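Local coordinates for protein putative peptidyl-prolyl cis-trans isomerase Cbf2 (Campylobacter jejuni, PDB 3RFW) that probably catalyses cis-trans isomerisation of peptidyl-prolyl bonds and is a SurA-like chaperone and virulence factor of this pathogen, at residues A[15-20]-A[40-44]; A[85-91]-A[227-232]; A[110-114]-A[180-184]; A[141-145]-A[201-205]. One frame throughout, in Å; residues are numbered along the deposited sequence.

Contact 1. Residues A[15-20]-A[40-44]; sequences EVSEFF and LIQQY
Segments 15-20 (on helix 13-24) and 40-44 (on helix 34-56) are both helical and cross at 85°, axes 10.1 Å apart at closest approach, with Val16 CA and Tyr44 CA 6.4 Å apart. Glu15 (chi1 p, chi2 t) sends its carboxylate to the end of the Tyr44 ring, where Tyr44 OH donates a hydrogen bond to Glu15 OE2 at 2.7 Å; Glu15 OE1 accepts one from Ser12 N. Val16 CA lies over one face of the Tyr44 ring; Val16 CG2 is 4.0 Å from Tyr44 CD1 and Val16 CG1 4.4 Å from Ile41 CG1. One turn on, Phe19 (t) takes the edge of Tyr44 toward its ring face in an offset edge-to-face pair, centroids 5.5 Å apart and planes at 71°. Phe20 (m) reaches Leu40, whose CD2 makes a CH-pi contact 3.8 Å from the centroid of the Phe20 ring, and Phe20 CE2 lies 3.7 Å from Leu40 CB. Tyr44 (t) is a knob among Glu15, Val16, Phe19 and Phe20, a single knob-into-hole contact between steeply crossed helical segments near the chain's N-terminal end. Phe29 and Ile11 add to the apolar surround. The buried tyrosine can pack by its ring while its hydroxyl is satisfied by a carboxylate.

Contact 2. Residues A[85-91]-A[227-232]; sequences ILNTIKI and LKFEEF
The C-terminal end of helix 63-86, the turn Leu86 to Ile89 and the extended chain after it pack along helix 216-246, joining two distant parts of the sequence in the elongated helical region of this SurA-like chaperone. The beta turn is type I, with Ile89 N bonded to Leu86 O at 3.2 Å; Ile89 to Ile91 are extended, while 227-232 is helical throughout. The register sets Leu86 CA 6.2 Å from Phe232 CA and Ile91 CA 6.2 Å from Lys228 CA. Phe232 (chi1 t, chi2 57°) has the largest covered area. Leu86 (t, p) lays CD1 over one face of its ring, a CH-pi contact 3.8 Å from the Phe232 centroid and 20° off the normal, and Ile85 CG2 comes within 4.1 Å of Phe232 CE1. Ile89, with chi1 at -40° and chi2 m, is buried against the helix: Ile89 CG2 is 3.4 Å from Glu231 CG, and Ile89 CG1 is 4.3 Å from Phe232 CD1. Val235, one turn beyond Glu231, also touches Ile85 and Ile89. Ile91, chi1 -39° and chi2 m, covers the earlier turn, with Ile91 CG2 3.9 Å from Leu227 CD1 and Ile91 CD1 4.0 Å from Glu231 CB; Val96 of helix 93-103 touches Ile91 as well. No hydrogen bond crosses between the segments. The extended Lys228 side chain contributes its aliphatic part, bringing Lys228 CE to 3.8 Å from Ile89 O.

Contact 3. Residues A[110-114]-A[180-184]; sequences PARVQ and AAFAL
Residues 112-114 are extended, at the start of the part of strand 108-120 that runs on beyond them, while 180-183 is the last turn of helix 175-183; Leu184, phi/psi -67/158, is the first residue to leave helical angles. Val113 CA and Phe182 CA are nearest, at 6.7 Å. Two weak hydrogen bonds, Ala183 N to Ala180 O (3.2 Å) and Leu184 N to Ala180 O (3.3 Å), close the last turn. Phe182 (chi1 m, chi2 76°) reaches across to the strand. Val113 (p) lies over one face of its ring, with Val113 CG1 3.9 Å from Phe182 CE1. This is helix-on-sheet packing within the parvulin-type PpiC domain, helix 175-183 covering one face of a four-stranded antiparallel sheet. Arg112 CB points away from the helix, and its side chain makes a cation-pi contact with Trp167. At the ring edge Ala111 O is 3.5 Å from Phe182 CZ, and Ala111 CB is 3.6 Å from Phe182 CE2. Deeper in, Val113 CG1 lies 4.4 Å from Ala181 CB.

Contact 4. Residues A[141-145]-A[201-205]; sequences LDAKF and HVILK
The ring of Phe145 meets the strand in two ways at once: one face lies against Leu204 CB, while its edge points at a backbone carbonyl, Phe145 CZ being 3.2 Å from Val202 O. Leu204 CB makes a CH-pi contact 3.8 Å from the ring centroid of Phe145 and only 7° off the normal. Helix 141-145 and strand 201-205 run at 143° to each other, with their axes 10.2 Å apart at closest approach; Phe145 CA and Leu204 CA, the nearest pair, are 7.7 Å apart. Phe145 has chi1 t and chi2 89°, and Phe145 N is hydrogen-bonded to Leu141 O at 2.8 Å. Phe145 CE1 packs 3.8 Å from Val202 CG1. Val202 (t) and Leu204 (t, p) point to the helix, whereas CB of Ile203 between them points away. Leu204 CD2 lies 3.9 Å from Asp142 CA; the carboxylate of Asp142 forms a salt bridge with Lys116 on strand 108-120. Leu133 of helix 123-133 and Ile189 of strand 188-196 touch Leu141. On strand 199-213, His201 meets the rings of His117 and Phe177 and is hydrogen-bonded through NE2 to Thr196 OG1. Helix 138-152 packs on one face of the antiparallel sheet, while the His117 and His201 pair lies on the opposite face, an arrangement consistent with the parvulin fold and its paired histidines.

Overall arrangement
Contacts 1 and 4 are buried, contact 3 is partly buried, and contact 2 lies at the surface. Contacts 3 and 4 belong to one PpiC domain and touch, centres 15 Å apart, with Leu184 CD1 4.1 Å from Ile203 CG2; each lays a helix phenylalanine against the same sheet, on neighbouring strands 108-120 and 199-213. Contact 1 lies about 61 Å from contact 3 and 68 Å from contact 4, centre to centre; it joins two helices with an aromatic pair and a buried Tyr-Glu hydrogen bond. Contact 2, whose sequence loop encloses contacts 3 and 4, joins a turn and extended chain to a helix through isoleucines, Phe232 and aliphatic parts of Lys228 and Glu231.

Contact 1. Residues A[15-20]-A[40-44]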
loop_
_atom_site.group_PDB
_atom_site.type_symbol
_atom_site.label_atom_id
_atom_site.label_comp_id
_atom_site.label_asym_id
_atom_site.label_seq_id
_atom_site.Cartn_x
_atom_site.Cartn_y
_atom_site.Cartn_z
ATOM N N GLU A 15 4.691 26.341 -26.051
ATOM C CA GLU A 15 3.913 25.125 -26.199
ATOM C C GLU A 15 4.594 23.924 -25.534
ATOM O O GLU A 15 3.914 23.023 -25.081
ATOM C CB GLU A 15 3.579 24.839 -27.667
ATOM C CG GLU A 15 4.789 24.410 -28.526
ATOM C CD GLU A 15 4.492 24.486 -30.022
ATOM O OE1 GLU A 15 4.955 25.455 -30.645
ATOM O OE2 GLU A 15 3.789 23.596 -30.568
ATOM N N VAL A 16 5.929 23.895 -25.533
ATOM C CA VAL A 16 6.655 22.853 -24.837
ATOM C C VAL A 16 6.393 22.960 -23.330
ATOM O O VAL A 16 6.065 21.976 -22.667
ATOM C CB VAL A 16 8.147 22.966 -25.089
ATOM C CG1 VAL A 16 8.883 21.933 -24.230
ATOM C CG2 VAL A 16 8.458 22.746 -26.632
ATOM N N SER A 17 6.634 24.159 -22.810
ATOM C CA SER A 17 6.348 24.533 -21.447
ATOM C C SER A 17 4.920 24.194 -20.993
ATOM O O SER A 17 4.750 23.525 -19.978
ATOM C CB SER A 17 6.643 26.019 -21.258
ATOM O OG SER A 17 6.337 26.437 -19.940
ATOM N N GLU A 18 3.910 24.539 -21.795
ATOM C CA GLU A 18 2.535 24.202 -21.449
ATOM C C GLU A 18 2.279 22.711 -21.469
ATOM O O GLU A 18 1.508 22.190 -20.640
ATOM C CB GLU A 18 1.526 24.930 -22.347
ATOM C CG GLU A 18 1.691 26.448 -22.312
ATOM C CD GLU A 18 0.392 27.217 -22.579
ATOM O OE1 GLU A 18 -0.366 27.427 -21.597
ATOM O OE2 GLU A 18 0.194 27.704 -23.735
ATOM N N PHE A 19 2.900 22.011 -22.419
ATOM C CA PHE A 19 2.731 20.554 -22.464
ATOM C C PHE A 19 3.276 19.902 -21.177
ATOM O O PHE A 19 2.706 18.937 -20.704
ATOM C CB PHE A 19 3.403 19.948 -23.705
ATOM C CG PHE A 19 3.211 18.462 -23.840
ATOM C CD1 PHE A 19 1.995 17.937 -24.280
ATOM C CD2 PHE A 19 4.255 17.583 -23.548
ATOM C CE1 PHE A 19 1.790 16.566 -24.356
ATOM C CE2 PHE A 19 4.102 16.217 -23.739
ATOM C CZ PHE A 19 2.853 15.690 -24.115
ATOM N N PHE A 20 4.399 20.397 -20.650
ATOM C CA PHE A 20 5.047 19.716 -19.522
ATOM C C PHE A 20 4.707 20.301 -18.139
ATOM O O PHE A 20 5.103 19.753 -17.115
ATOM C CB PHE A 20 6.569 19.647 -19.703
ATOM C CG PHE A 20 7.002 18.678 -20.748
ATOM C CD1 PHE A 20 6.853 17.316 -20.550
ATOM C CD2 PHE A 20 7.492 19.131 -21.949
ATOM C CE1 PHE A 20 7.224 16.424 -21.537
ATOM C CE2 PHE A 20 7.865 18.251 -22.936
ATOM C CZ PHE A 20 7.697 16.886 -22.747
ATOM N N LEU A 40 13.240 17.525 -23.354
ATOM C CA LEU A 40 11.799 17.754 -23.282
ATOM C C LEU A 40 11.332 18.246 -24.632
ATOM O O LEU A 40 10.310 17.795 -25.123
ATOM C CB LEU A 40 11.437 18.768 -22.184
ATOM C CG LEU A 40 11.645 18.231 -20.755
ATOM C CD1 LEU A 40 11.274 19.307 -19.777
ATOM C CD2 LEU A 40 10.813 16.982 -20.468
ATOM N N ILE A 41 12.139 19.083 -25.270
ATOM C CA ILE A 41 11.864 19.481 -26.645
ATOM C C ILE A 41 11.784 18.298 -27.627
ATOM O O ILE A 41 10.823 18.196 -28.392
ATOM C CB ILE A 41 12.819 20.559 -27.138
ATOM C CG1 ILE A 41 12.775 21.765 -26.197
ATOM C CG2 ILE A 41 12.406 20.997 -28.554
ATOM C CD1 ILE A 41 13.850 22.804 -26.472
ATOM N N GLN A 42 12.720 17.356 -27.519
ATOM C CA GLN A 42 12.709 16.126 -28.336
ATOM C C GLN A 42 11.436 15.338 -28.103
ATOM O O GLN A 42 10.818 14.864 -29.033
ATOM C CB GLN A 42 13.873 15.184 -27.963
ATOM C CG GLN A 42 15.245 15.591 -28.481
ATOM C CD GLN A 42 16.253 14.441 -28.381
ATOM O OE1 GLN A 42 17.368 14.609 -27.872
ATOM N NE2 GLN A 42 15.829 13.245 -28.809
ATOM N N GLN A 43 11.175 15.044 -26.840
ATOM C CA GLN A 43 9.966 14.339 -26.467
ATOM C C GLN A 43 8.692 15.004 -27.053
ATOM O O GLN A 43 7.837 14.331 -27.640
ATOM C CB GLN A 43 9.891 14.251 -24.954
ATOM C CG GLN A 43 8.765 13.367 -24.475
ATOM C CD GLN A 43 8.939 12.926 -23.023
ATOM O OE1 GLN A 43 10.014 13.110 -22.408
ATOM N NE2 GLN A 43 7.887 12.329 -22.468
ATOM N N TYR A 44 8.643 16.330 -27.007
ATOM C CA TYR A 44 7.472 17.079 -27.462
ATOM C C TYR A 44 7.327 17.015 -28.974
ATOM O O TYR A 44 6.224 16.753 -29.500
ATOM C CB TYR A 44 7.546 18.547 -26.995
ATOM C CG TYR A 44 6.384 19.394 -27.511
ATOM C CD1 TYR A 44 6.472 20.056 -28.736
ATOM C CD2 TYR A 44 5.155 19.400 -26.849
ATOM C CE1 TYR A 44 5.375 20.696 -29.301
ATOM C CE2 TYR A 44 4.051 20.091 -27.383
ATOM C CZ TYR A 44 4.169 20.746 -28.595
ATOM O OH TYR A 44 3.094 21.460 -29.103
#

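Contact 2. Residues A[85-91]-A[227-232]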
loop_
_atom_site.group_PDB
_atom_site.type_symbol
_atom_site.label_atom_id
_atom_site.label_comp_id
_atom_site.label_asym_id
_atom_site.label_seq_id
_atom_site.Cartn_x
_atom_site.Cartn_y
_atom_site.Cartn_z
ATOM N N ILE A 85 -17.334 26.439 -8.065
ATOM C CA ILE A 85 -17.996 26.308 -6.765
ATOM C C ILE A 85 -16.997 26.124 -5.624
ATOM O O ILE A 85 -17.033 26.855 -4.651
ATOM C CB ILE A 85 -19.033 25.199 -6.787
ATOM C CG1 ILE A 85 -20.144 25.580 -7.764
ATOM C CG2 ILE A 85 -19.593 24.952 -5.383
ATOM C CD1 ILE A 85 -21.133 24.471 -8.033
ATOM N N LEU A 86 -16.043 25.216 -5.786
ATOM C CA LEU A 86 -14.988 25.050 -4.779
ATOM C C LEU A 86 -14.281 26.370 -4.437
ATOM O O LEU A 86 -13.946 26.621 -3.278
ATOM C CB LEU A 86 -13.972 23.982 -5.188
ATOM C CG LEU A 86 -12.910 23.636 -4.139
ATOM C CD1 LEU A 86 -13.551 23.084 -2.828
ATOM C CD2 LEU A 86 -11.894 22.656 -4.722
ATOM N N ASN A 87 -14.134 27.250 -5.418
ATOM C CA ASN A 87 -13.432 28.515 -5.182
ATOM C C ASN A 87 -14.233 29.541 -4.371
ATOM O O ASN A 87 -13.684 30.563 -3.953
ATOM C CB ASN A 87 -12.978 29.159 -6.497
ATOM C CG ASN A 87 -11.813 28.429 -7.139
ATOM O OD1 ASN A 87 -11.645 28.465 -8.366
ATOM N ND2 ASN A 87 -11.031 27.726 -6.326
ATOM N N THR A 88 -15.533 29.311 -4.190
ATOM C CA THR A 88 -16.319 30.201 -3.331
ATOM C C THR A 88 -16.350 29.761 -1.855
ATOM O O THR A 88 -17.126 30.305 -1.076
ATOM C CB THR A 88 -17.777 30.317 -3.800
ATOM O OG1 THR A 88 -18.462 29.096 -3.509
ATOM C CG2 THR A 88 -17.868 30.646 -5.302
ATOM N N ILE A 89 -15.637 28.687 -1.510
ATOM C CA ILE A 89 -15.731 28.123 -0.161
ATOM C C ILE A 89 -14.620 28.657 0.730
ATOM O O ILE A 89 -13.445 28.539 0.405
ATOM C CB ILE A 89 -15.726 26.584 -0.149
ATOM C CG1 ILE A 89 -16.562 26.019 -1.307
ATOM C CG2 ILE A 89 -16.241 26.064 1.189
ATOM C CD1 ILE A 89 -18.071 25.856 -1.009
ATOM N N LYS A 90 -14.999 29.320 1.816
ATOM C CA LYS A 90 -14.024 29.777 2.813
ATOM C C LYS A 90 -14.545 29.540 4.223
ATOM O O LYS A 90 -15.686 29.880 4.544
ATOM C CB LYS A 90 -13.671 31.254 2.606
ATOM N N ILE A 91 -13.738 28.882 5.041
ATOM C CA ILE A 91 -14.038 28.779 6.453
ATOM C C ILE A 91 -13.225 29.838 7.198
ATOM O O ILE A 91 -11.989 29.855 7.128
ATOM C CB ILE A 91 -13.691 27.379 6.990
ATOM C CG1 ILE A 91 -14.070 26.296 5.957
ATOM C CG2 ILE A 91 -14.373 27.140 8.338
ATOM C CD1 ILE A 91 -15.548 26.279 5.566
ATOM N N LEU A 227 -13.762 20.909 7.594
ATOM C CA LEU A 227 -14.900 21.822 7.463
ATOM C C LEU A 227 -15.087 22.332 6.021
ATOM O O LEU A 227 -16.209 22.537 5.595
ATOM C CB LEU A 227 -14.794 23.012 8.423
ATOM C CG LEU A 227 -14.829 22.732 9.932
ATOM C CD1 LEU A 227 -14.505 24.025 10.690
ATOM C CD2 LEU A 227 -16.173 22.160 10.353
ATOM N N LYS A 228 -13.996 22.609 5.304
ATOM C CA LYS A 228 -14.108 23.086 3.911
ATOM C C LYS A 228 -14.753 22.038 3.025
ATOM O O LYS A 228 -15.532 22.354 2.133
ATOM C CB LYS A 228 -12.734 23.408 3.343
ATOM C CG LYS A 228 -12.768 24.198 2.051
ATOM C CD LYS A 228 -11.355 24.624 1.628
ATOM C CE LYS A 228 -11.365 25.381 0.297
ATOM N NZ LYS A 228 -9.990 25.568 -0.284
ATOM N N PHE A 229 -14.416 20.784 3.289
ATOM C CA PHE A 229 -14.856 19.698 2.465
ATOM C C PHE A 229 -16.328 19.471 2.713
ATOM O O PHE A 229 -17.090 19.343 1.768
ATOM C CB PHE A 229 -14.044 18.426 2.749
ATOM C CG PHE A 229 -14.624 17.178 2.118
ATOM C CD1 PHE A 229 -15.205 16.191 2.900
ATOM C CD2 PHE A 229 -14.598 16.999 0.739
ATOM C CE1 PHE A 229 -15.744 15.036 2.323
ATOM C CE2 PHE A 229 -15.129 15.851 0.153
ATOM C CZ PHE A 229 -15.697 14.868 0.949
ATOM N N GLU A 230 -16.736 19.478 3.986
ATOM C CA GLU A 230 -18.151 19.329 4.326
ATOM C C GLU A 230 -18.983 20.462 3.719
ATOM O O GLU A 230 -20.114 20.254 3.285
ATOM C CB GLU A 230 -18.345 19.322 5.843
ATOM C CG GLU A 230 -17.682 18.151 6.554
ATOM C CD GLU A 230 -18.438 16.846 6.326
ATOM O OE1 GLU A 230 -19.694 16.876 6.399
ATOM O OE2 GLU A 230 -17.781 15.816 6.018
ATOM N N GLU A 231 -18.463 21.675 3.820
ATOM C CA GLU A 231 -19.124 22.837 3.261
ATOM C C GLU A 231 -19.218 22.702 1.736
ATOM O O GLU A 231 -20.277 22.904 1.167
ATOM C CB GLU A 231 -18.386 24.123 3.665
ATOM C CG GLU A 231 -18.955 25.447 3.077
ATOM C CD GLU A 231 -20.387 25.781 3.542
ATOM O OE1 GLU A 231 -20.907 25.088 4.452
ATOM O OE2 GLU A 231 -21.021 26.693 2.934
ATOM N N PHE A 232 -18.132 22.272 1.101
ATOM C CA PHE A 232 -18.131 22.041 -0.344
ATOM C C PHE A 232 -19.220 21.071 -0.780
ATOM O O PHE A 232 -19.972 21.354 -1.710
ATOM C CB PHE A 232 -16.766 21.531 -0.811
ATOM C CG PHE A 232 -16.696 21.244 -2.284
ATOM C CD1 PHE A 232 -16.992 22.234 -3.212
ATOM C CD2 PHE A 232 -16.266 20.002 -2.743
ATOM C CE1 PHE A 232 -16.900 21.996 -4.569
ATOM C CE2 PHE A 232 -16.178 19.748 -4.096
ATOM C CZ PHE A 232 -16.504 20.758 -5.018
#

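Contact 3. Residues A[110-114]-A[180-184]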
loop_
_atom_site.group_PDB
_atom_site.type_symbol
_atom_site.label_atom_id
_atom_site.label_comp_id
_atom_site.label_asym_id
_atom_site.label_seq_id
_atom_site.Cartn_x
_atom_site.Cartn_y
_atom_site.Cartn_z
ATOM N N PRO A 110 -4.905 9.153 24.557
ATOM C CA PRO A 110 -5.429 8.390 25.678
ATOM C C PRO A 110 -4.311 7.905 26.581
ATOM O O PRO A 110 -3.146 7.898 26.186
ATOM C CB PRO A 110 -6.116 7.211 25.000
ATOM C CG PRO A 110 -5.348 7.027 23.740
ATOM C CD PRO A 110 -5.025 8.418 23.286
ATOM N N ALA A 111 -4.656 7.584 27.818
ATOM C CA ALA A 111 -3.661 7.183 28.808
ATOM C C ALA A 111 -3.133 5.810 28.424
ATOM O O ALA A 111 -3.897 4.948 27.993
ATOM C CB ALA A 111 -4.288 7.146 30.186
ATOM N N ARG A 112 -1.832 5.602 28.569
ATOM C CA ARG A 112 -1.244 4.307 28.253
ATOM C C ARG A 112 -0.446 3.783 29.445
ATOM O O ARG A 112 0.093 4.561 30.245
ATOM C CB ARG A 112 -0.318 4.422 27.040
ATOM C CG ARG A 112 -1.033 4.569 25.701
ATOM C CD ARG A 112 -0.252 5.454 24.719
ATOM N NE ARG A 112 0.813 4.743 23.998
ATOM C CZ ARG A 112 2.092 5.124 23.982
ATOM N NH1 ARG A 112 2.479 6.184 24.681
ATOM N NH2 ARG A 112 2.990 4.443 23.277
ATOM N N VAL A 113 -0.278 2.469 29.490
ATOM C CA VAL A 113 0.669 1.853 30.404
ATOM C C VAL A 113 1.604 0.896 29.666
ATOM O O VAL A 113 1.241 0.315 28.644
ATOM C CB VAL A 113 -0.048 1.094 31.512
ATOM C CG1 VAL A 113 -0.927 0.023 30.913
ATOM C CG2 VAL A 113 0.973 0.467 32.456
ATOM N N GLN A 114 2.829 0.785 30.170
ATOM C CA GLN A 114 3.778 -0.212 29.706
ATOM C C GLN A 114 4.032 -1.229 30.826
ATOM O O GLN A 114 4.593 -0.887 31.865
ATOM C CB GLN A 114 5.088 0.480 29.293
ATOM C CG GLN A 114 6.104 -0.444 28.590
ATOM C CD GLN A 114 7.516 0.151 28.491
ATOM O OE1 GLN A 114 7.945 0.936 29.335
ATOM N NE2 GLN A 114 8.255 -0.264 27.470
ATOM N N ALA A 180 -6.200 -2.986 37.316
ATOM C CA ALA A 180 -5.041 -3.105 38.193
ATOM C C ALA A 180 -3.798 -2.420 37.605
ATOM O O ALA A 180 -3.036 -1.775 38.332
ATOM C CB ALA A 180 -4.761 -4.562 38.543
ATOM N N ALA A 181 -3.624 -2.513 36.285
ATOM C CA ALA A 181 -2.402 -2.030 35.652
ATOM C C ALA A 181 -2.331 -0.493 35.616
ATOM O O ALA A 181 -1.264 0.092 35.810
ATOM C CB ALA A 181 -2.245 -2.612 34.247
ATOM N N PHE A 182 -3.474 0.147 35.412
ATOM C CA PHE A 182 -3.579 1.600 35.575
ATOM C C PHE A 182 -3.453 2.104 37.013
ATOM O O PHE A 182 -3.002 3.229 37.233
ATOM C CB PHE A 182 -4.835 2.154 34.898
ATOM C CG PHE A 182 -4.675 2.345 33.416
ATOM C CD1 PHE A 182 -4.703 1.259 32.563
ATOM C CD2 PHE A 182 -4.347 3.583 32.892
ATOM C CE1 PHE A 182 -4.517 1.425 31.196
ATOM C CE2 PHE A 182 -4.179 3.762 31.515
ATOM C CZ PHE A 182 -4.279 2.684 30.672
ATOM N N ALA A 183 -3.833 1.280 37.988
ATOM C CA ALA A 183 -3.762 1.714 39.376
ATOM C C ALA A 183 -2.347 1.726 39.939
ATOM O O ALA A 183 -2.040 2.529 40.817
ATOM C CB ALA A 183 -4.678 0.899 40.251
ATOM N N LEU A 184 -1.475 0.864 39.424
ATOM C CA LEU A 184 -0.146 0.700 39.991
ATOM C C LEU A 184 0.713 1.930 39.820
ATOM O O LEU A 184 0.563 2.678 38.852
ATOM C CB LEU A 184 0.585 -0.490 39.355
ATOM C CG LEU A 184 -0.009 -1.876 39.643
ATOM C CD1 LEU A 184 0.402 -2.853 38.555
ATOM C CD2 LEU A 184 0.417 -2.378 41.026
#

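Contact 4. Residues A[141-145]-A[201-205]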
loop_
_atom_site.group_PDB
_atom_site.type_symbol
_atom_site.label_atom_id
_atom_site.label_comp_id
_atom_site.label_asym_id
_atom_site.label_seq_id
_atom_site.Cartn_x
_atom_site.Cartn_y
_atom_site.Cartn_z
ATOM N N LEU A 141 13.953 -6.099 40.615
ATOM C CA LEU A 141 12.589 -6.596 40.479
ATOM C C LEU A 141 12.254 -6.971 39.015
ATOM O O LEU A 141 11.586 -7.971 38.741
ATOM C CB LEU A 141 11.632 -5.515 40.984
ATOM C CG LEU A 141 10.119 -5.751 40.970
ATOM C CD1 LEU A 141 9.603 -5.606 39.562
ATOM C CD2 LEU A 141 9.780 -7.120 41.541
ATOM N N ASP A 142 12.743 -6.162 38.084
ATOM C CA ASP A 142 12.461 -6.340 36.669
ATOM C C ASP A 142 13.085 -7.648 36.156
ATOM O O ASP A 142 12.370 -8.540 35.677
ATOM C CB ASP A 142 12.955 -5.114 35.884
ATOM C CG ASP A 142 12.947 -5.326 34.378
ATOM O OD1 ASP A 142 14.020 -5.179 33.757
ATOM O OD2 ASP A 142 11.862 -5.529 33.802
ATOM N N ALA A 143 14.393 -7.808 36.363
ATOM C CA ALA A 143 15.116 -9.021 35.926
ATOM C C ALA A 143 14.519 -10.303 36.515
ATOM O O ALA A 143 14.215 -11.255 35.782
ATOM C CB ALA A 143 16.602 -8.916 36.267
ATOM N N LYS A 144 14.335 -10.310 37.834
ATOM C CA LYS A 144 13.705 -11.431 38.506
ATOM C C LYS A 144 12.294 -11.700 38.015
ATOM O O LYS A 144 11.928 -12.849 37.817
ATOM C CB LYS A 144 13.733 -11.253 40.021
ATOM C CG LYS A 144 14.707 -12.200 40.729
ATOM N N PHE A 145 11.516 -10.647 37.773
ATOM C CA PHE A 145 10.170 -10.831 37.204
ATOM C C PHE A 145 10.204 -11.608 35.887
ATOM O O PHE A 145 9.509 -12.618 35.726
ATOM C CB PHE A 145 9.446 -9.484 36.990
ATOM C CG PHE A 145 7.958 -9.624 36.697
ATOM C CD1 PHE A 145 7.029 -9.661 37.725
ATOM C CD2 PHE A 145 7.496 -9.744 35.396
ATOM C CE1 PHE A 145 5.650 -9.800 37.456
ATOM C CE2 PHE A 145 6.128 -9.880 35.118
ATOM C CZ PHE A 145 5.211 -9.910 36.145
ATOM N N HIS A 201 -3.170 -13.285 37.420
ATOM C CA HIS A 201 -1.984 -12.579 36.917
ATOM C C HIS A 201 -1.207 -11.873 38.013
ATOM O O HIS A 201 -1.787 -11.300 38.923
ATOM C CB HIS A 201 -2.345 -11.543 35.858
ATOM C CG HIS A 201 -3.430 -11.969 34.926
ATOM N ND1 HIS A 201 -3.313 -11.857 33.556
ATOM C CD2 HIS A 201 -4.668 -12.461 35.160
ATOM C CE1 HIS A 201 -4.445 -12.233 32.989
ATOM N NE2 HIS A 201 -5.283 -12.604 33.940
ATOM N N VAL A 202 0.108 -11.824 37.847
ATOM C CA VAL A 202 0.925 -10.814 38.487
ATOM C C VAL A 202 1.440 -9.813 37.449
ATOM O O VAL A 202 2.065 -10.196 36.452
ATOM C CB VAL A 202 2.124 -11.460 39.232
ATOM C CG1 VAL A 202 2.916 -10.408 40.002
ATOM C CG2 VAL A 202 1.631 -12.593 40.168
ATOM N N ILE A 203 1.241 -8.527 37.727
ATOM C CA ILE A 203 1.585 -7.458 36.783
ATOM C C ILE A 203 2.741 -6.621 37.330
ATOM O O ILE A 203 2.760 -6.272 38.525
ATOM C CB ILE A 203 0.394 -6.547 36.564
ATOM C CG1 ILE A 203 -0.852 -7.377 36.229
ATOM C CG2 ILE A 203 0.697 -5.504 35.493
ATOM C CD1 ILE A 203 -2.021 -6.539 35.776
ATOM N N LEU A 204 3.744 -6.384 36.490
ATOM C CA LEU A 204 4.760 -5.378 36.788
ATOM C C LEU A 204 4.633 -4.188 35.826
ATOM O O LEU A 204 4.739 -4.362 34.614
ATOM C CB LEU A 204 6.162 -5.975 36.690
ATOM C CG LEU A 204 7.296 -4.961 36.707
ATOM C CD1 LEU A 204 7.383 -4.240 38.065
ATOM C CD2 LEU A 204 8.600 -5.634 36.359
ATOM N N LYS A 205 4.395 -2.995 36.370
ATOM C CA LYS A 205 4.260 -1.803 35.544
ATOM C C LYS A 205 5.597 -1.107 35.374
ATOM O O LYS A 205 6.225 -0.710 36.354
ATOM C CB LYS A 205 3.241 -0.828 36.148
#